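Local coordinates for protein aftrax (Archaeoglobus fulgidus, PDB 3ZC0) that binds duplex RNA and cleaves it as a magnesium-dependent archaeal C3PO nuclease of the Translin/TRAX family, at residues E[108-120]-E[162-174]. The protein carries 1 engineered substitution. Sequence-based numbering, arbitrary orientation.
Sequences PAAFLNGFAAAVG and LVSGLRKKLDVAR. Engineered in segment 108-120: Ala117 (natural residue Asp).
Leu162 meets helix 108-120 through its backbone, its carbonyl O facing Ala109 CB. Ala109 lies where the two backbones are nearest, its CA 4.9 Å from Val163 CA, a place that suits a methyl side chain. Val163 then sets CG2 against Leu112 CD2, 4.1 Å away, the two branched side chains crossing at about a right angle. From Val163 to Leu166 the chain makes a type II' beta turn. Its first central position needs a positive phi, usually taken by glycine but here borne by Ser164 (50°); Gly165, lacking a side chain, leaves room beside Lys169 NZ. The poorly ordered Ser164 OG donates to Val163 O from above the carbonyl plane, off the lone pairs, a loose hold at best. The Asn113 carboxamide lies across the turn and the helix start, beside Ser164 and Leu166.

Helix 166-174 now runs nearly parallel to its partner, the short axes 8.7 Å apart and inclined by 21°. Leu166 directs CD2 to Ala116 CB, while its CG faces Leu112 CB. Lys169 rests CB 3.9 Å from Ala116 CB; its chain, bent at chi2 and chi4, crosses the Asn113 side chain at about a right angle, with CD 4.0 Å from the backbone Asn113 O. A long, flexible residue suits this partly exposed margin, where both side chains touch Gln82 of helix 73-94. Leu170 brings CD2 within 4.0 Å of Ala116 CB; Ala116 packs on Leu152 and Leu170 on Met153, so helix 135-153 covers this flank. With CG1 anti to the backbone N (chi1 -175°), Val119 turns both methyls to Ala173 CB, CG1 the nearer at 3.7 Å.

Ala109, Leu112, Ala116 and Val119, with Asn113 among them, thus face Val163, Leu166, Leu170 and Ala173 in a near-parallel helix packing of the all-helical Translin fold. Engineered Ala117, natively aspartate, borders this seam, its side chain about 5 Å from the magnesium ion bound at the site of Glu86 and Glu121, so the packing lies beside the metal site of an RNA-cleaving enzyme.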
loop_
_atom_site.group_PDB
_atom_site.type_symbol
_atom_site.label_atom_id
_atom_site.label_comp_id
_atom_site.label_asym_id
_atom_site.label_seq_id
_atom_site.Cartn_x
_atom_site.Cartn_y
_atom_site.Cartn_z
ATOM N N PRO E 108 -5.591 -26.882 10.122
ATOM C CA PRO E 108 -4.137 -27.035 10.017
ATOM C C PRO E 108 -3.359 -25.733 10.156
ATOM O O PRO E 108 -2.423 -25.631 10.970
ATOM C CB PRO E 108 -3.962 -27.537 8.584
ATOM C CG PRO E 108 -5.139 -28.344 8.345
ATOM C CD PRO E 108 -6.278 -27.646 9.068
ATOM N N ALA E 109 -3.733 -24.744 9.348
ATOM C CA ALA E 109 -3.026 -23.466 9.336
ATOM C C ALA E 109 -3.110 -22.699 10.651
ATOM O O ALA E 109 -2.161 -22.006 11.006
ATOM C CB ALA E 109 -3.499 -22.599 8.188
ATOM N N ALA E 110 -4.225 -22.815 11.376
ATOM C CA ALA E 110 -4.353 -22.142 12.671
ATOM C C ALA E 110 -3.470 -22.784 13.734
ATOM O O ALA E 110 -3.035 -22.135 14.687
ATOM C CB ALA E 110 -5.790 -22.139 13.138
ATOM N N PHE E 111 -3.232 -24.075 13.568
ATOM C CA PHE E 111 -2.430 -24.858 14.488
ATOM C C PHE E 111 -1.002 -24.405 14.290
ATOM O O PHE E 111 -0.351 -23.903 15.219
ATOM C CB PHE E 111 -2.577 -26.329 14.089
ATOM C CG PHE E 111 -1.926 -27.298 15.028
ATOM C CD1 PHE E 111 -2.538 -27.628 16.228
ATOM C CD2 PHE E 111 -0.727 -27.913 14.693
ATOM C CE1 PHE E 111 -1.960 -28.526 17.094
ATOM C CE2 PHE E 111 -0.135 -28.806 15.555
ATOM C CZ PHE E 111 -0.753 -29.113 16.762
ATOM N N LEU E 112 -0.533 -24.563 13.051
ATOM C CA LEU E 112 0.836 -24.206 12.671
ATOM C C LEU E 112 1.187 -22.747 13.018
ATOM O O LEU E 112 2.236 -22.466 13.640
ATOM C CB LEU E 112 1.054 -24.476 11.175
ATOM C CG LEU E 112 1.542 -25.865 10.751
ATOM C CD1 LEU E 112 1.038 -26.957 11.675
ATOM C CD2 LEU E 112 1.117 -26.138 9.325
ATOM N N ASN E 113 0.295 -21.835 12.624
ATOM C CA ASN E 113 0.440 -20.410 12.904
ATOM C C ASN E 113 0.422 -20.118 14.401
ATOM O O ASN E 113 1.172 -19.273 14.877
ATOM C CB ASN E 113 -0.676 -19.600 12.235
ATOM C CG ASN E 113 -0.370 -19.240 10.797
ATOM O OD1 ASN E 113 0.760 -19.385 10.327
ATOM N ND2 ASN E 113 -1.382 -18.743 10.092
ATOM N N GLY E 114 -0.457 -20.798 15.134
ATOM C CA GLY E 114 -0.525 -20.633 16.574
ATOM C C GLY E 114 0.788 -20.975 17.251
ATOM O O GLY E 114 1.252 -20.232 18.128
ATOM N N PHE E 115 1.399 -22.090 16.854
ATOM C CA PHE E 115 2.663 -22.485 17.477
ATOM C C PHE E 115 3.778 -21.510 17.122
ATOM O O PHE E 115 4.557 -21.060 18.018
ATOM C CB PHE E 115 3.040 -23.920 17.103
ATOM C CG PHE E 115 2.403 -24.961 17.992
ATOM C CD1 PHE E 115 1.138 -25.464 17.708
ATOM C CD2 PHE E 115 3.064 -25.427 19.115
ATOM C CE1 PHE E 115 0.551 -26.411 18.519
ATOM C CE2 PHE E 115 2.488 -26.377 19.930
ATOM C CZ PHE E 115 1.226 -26.866 19.632
ATOM N N ALA E 116 3.846 -21.172 15.827
ATOM C CA ALA E 116 4.825 -20.174 15.375
ATOM C C ALA E 116 4.699 -18.880 16.190
ATOM O O ALA E 116 5.692 -18.343 16.685
ATOM C CB ALA E 116 4.696 -19.894 13.878
ATOM N N ALA E 117 3.463 -18.416 16.351
ATOM C CA ALA E 117 3.144 -17.267 17.181
ATOM C C ALA E 117 3.669 -17.425 18.593
ATOM O O ALA E 117 4.191 -16.465 19.182
ATOM C CB ALA E 117 1.643 -17.068 17.227
ATOM N N ALA E 118 3.493 -18.622 19.155
ATOM C CA ALA E 118 3.878 -18.862 20.550
ATOM C C ALA E 118 5.377 -18.680 20.769
ATOM O O ALA E 118 5.794 -18.276 21.872
ATOM C CB ALA E 118 3.417 -20.240 21.031
ATOM N N VAL E 119 6.173 -18.958 19.725
ATOM C CA VAL E 119 7.617 -18.656 19.799
ATOM C C VAL E 119 8.001 -17.291 20.426
ATOM O O VAL E 119 8.907 -17.213 21.268
ATOM C CB VAL E 119 8.310 -18.785 18.445
ATOM C CG1 VAL E 119 9.828 -18.581 18.609
ATOM C CG2 VAL E 119 8.027 -20.152 17.867
ATOM N N GLY E 120 7.305 -16.227 20.027
ATOM C CA GLY E 120 7.567 -14.892 20.550
ATOM C C GLY E 120 7.211 -14.723 22.008
ATOM O O GLY E 120 7.918 -14.005 22.742
ATOM N N LEU E 162 -2.963 -22.093 1.762
ATOM C CA LEU E 162 -3.113 -23.361 2.473
ATOM C C LEU E 162 -2.492 -23.316 3.861
ATOM O O LEU E 162 -2.949 -23.973 4.801
ATOM C CB LEU E 162 -2.437 -24.472 1.672
ATOM C CG LEU E 162 -3.285 -25.148 0.597
ATOM C CD1 LEU E 162 -2.724 -26.531 0.218
ATOM C CD2 LEU E 162 -4.719 -25.246 1.082
ATOM N N VAL E 163 -1.437 -22.522 3.970
ATOM C CA VAL E 163 -0.650 -22.432 5.177
ATOM C C VAL E 163 -0.589 -20.947 5.574
ATOM O O VAL E 163 -0.266 -20.598 6.710
ATOM C CB VAL E 163 0.743 -23.092 4.927
ATOM C CG1 VAL E 163 1.850 -22.202 5.333
ATOM C CG2 VAL E 163 0.844 -24.468 5.613
ATOM N N SER E 164 -0.960 -20.086 4.624
ATOM C CA SER E 164 -1.057 -18.622 4.805
ATOM C C SER E 164 0.158 -17.937 5.442
ATOM O O SER E 164 1.232 -17.857 4.844
ATOM C CB SER E 164 -2.336 -18.227 5.557
ATOM O OG SER E 164 -2.219 -18.466 6.949
ATOM N N GLY E 165 -0.015 -17.436 6.656
ATOM C CA GLY E 165 1.013 -16.609 7.257
ATOM C C GLY E 165 2.320 -17.264 7.683
ATOM O O GLY E 165 3.264 -16.557 8.044
ATOM N N LEU E 166 2.386 -18.593 7.634
ATOM C CA LEU E 166 3.482 -19.348 8.243
ATOM C C LEU E 166 4.900 -18.825 7.960
ATOM O O LEU E 166 5.644 -18.562 8.885
ATOM C CB LEU E 166 3.404 -20.816 7.849
ATOM C CG LEU E 166 3.581 -21.881 8.925
ATOM C CD1 LEU E 166 4.298 -23.071 8.334
ATOM C CD2 LEU E 166 4.330 -21.348 10.101
ATOM N N ARG E 167 5.276 -18.679 6.694
ATOM C CA ARG E 167 6.642 -18.265 6.357
ATOM C C ARG E 167 7.069 -16.980 7.073
ATOM O O ARG E 167 8.143 -16.930 7.701
ATOM C CB ARG E 167 6.798 -18.108 4.844
ATOM C CG ARG E 167 7.809 -19.056 4.222
ATOM C CD ARG E 167 9.224 -18.674 4.635
ATOM N NE ARG E 167 10.211 -19.620 4.125
ATOM C CZ ARG E 167 11.231 -20.091 4.835
ATOM N NH1 ARG E 167 11.407 -19.703 6.095
ATOM N NH2 ARG E 167 12.076 -20.952 4.283
ATOM N N LYS E 168 6.222 -15.952 6.993
ATOM C CA LYS E 168 6.509 -14.689 7.675
ATOM C C LYS E 168 6.645 -14.909 9.181
ATOM O O LYS E 168 7.611 -14.435 9.797
ATOM C CB LYS E 168 5.454 -13.613 7.373
ATOM N N LYS E 169 5.704 -15.647 9.768
ATOM C CA LYS E 169 5.719 -15.883 11.213
ATOM C C LYS E 169 6.998 -16.567 11.631
ATOM O O LYS E 169 7.618 -16.173 12.614
ATOM C CB LYS E 169 4.518 -16.713 11.679
ATOM C CG LYS E 169 3.154 -16.061 11.433
ATOM C CD LYS E 169 2.274 -16.112 12.685
ATOM C CE LYS E 169 0.939 -15.411 12.424
ATOM N NZ LYS E 169 0.223 -15.972 11.217
ATOM N N LEU E 170 7.394 -17.577 10.862
ATOM C CA LEU E 170 8.585 -18.352 11.160
ATOM C C LEU E 170 9.834 -17.505 11.033
ATOM O O LEU E 170 10.768 -17.677 11.810
ATOM C CB LEU E 170 8.676 -19.595 10.276
ATOM C CG LEU E 170 7.783 -20.732 10.778
ATOM C CD1 LEU E 170 7.886 -21.963 9.899
ATOM C CD2 LEU E 170 8.112 -21.070 12.222
ATOM N N ASP E 171 9.863 -16.594 10.060
ATOM C CA ASP E 171 11.002 -15.677 9.959
ATOM C C ASP E 171 11.107 -14.791 11.196
ATOM O O ASP E 171 12.185 -14.693 11.818
ATOM C CB ASP E 171 10.963 -14.860 8.669
ATOM C CG ASP E 171 11.456 -15.656 7.482
ATOM O OD1 ASP E 171 12.096 -16.709 7.717
ATOM O OD2 ASP E 171 11.210 -15.240 6.331
ATOM N N VAL E 172 9.982 -14.187 11.577
ATOM C CA VAL E 172 9.917 -13.467 12.841
ATOM C C VAL E 172 10.447 -14.335 13.985
ATOM O O VAL E 172 11.331 -13.924 14.727
ATOM C CB VAL E 172 8.489 -13.022 13.150
ATOM C CG1 VAL E 172 8.424 -12.224 14.492
ATOM C CG2 VAL E 172 7.954 -12.215 11.983
ATOM N N ALA E 173 9.926 -15.548 14.098
ATOM C CA ALA E 173 10.370 -16.480 15.117
ATOM C C ALA E 173 11.889 -16.683 15.104
ATOM O O ALA E 173 12.510 -16.640 16.161
ATOM C CB ALA E 173 9.642 -17.802 14.980
ATOM N N ARG E 174 12.477 -16.875 13.922
ATOM C CA ARG E 174 13.915 -17.083 13.792
ATOM C C ARG E 174 14.630 -15.910 14.426
ATOM O O ARG E 174 15.538 -16.079 15.258
ATOM C CB ARG E 174 14.314 -17.169 12.326
ATOM C CG ARG E 174 15.487 -18.116 11.985
ATOM C CD ARG E 174 16.370 -18.471 13.169
ATOM N NE ARG E 174 16.236 -19.884 13.524
ATOM C CZ ARG E 174 16.860 -20.479 14.540
ATOM N NH1 ARG E 174 17.683 -19.798 15.312
ATOM N NH2 ARG E 174 16.662 -21.769 14.779
#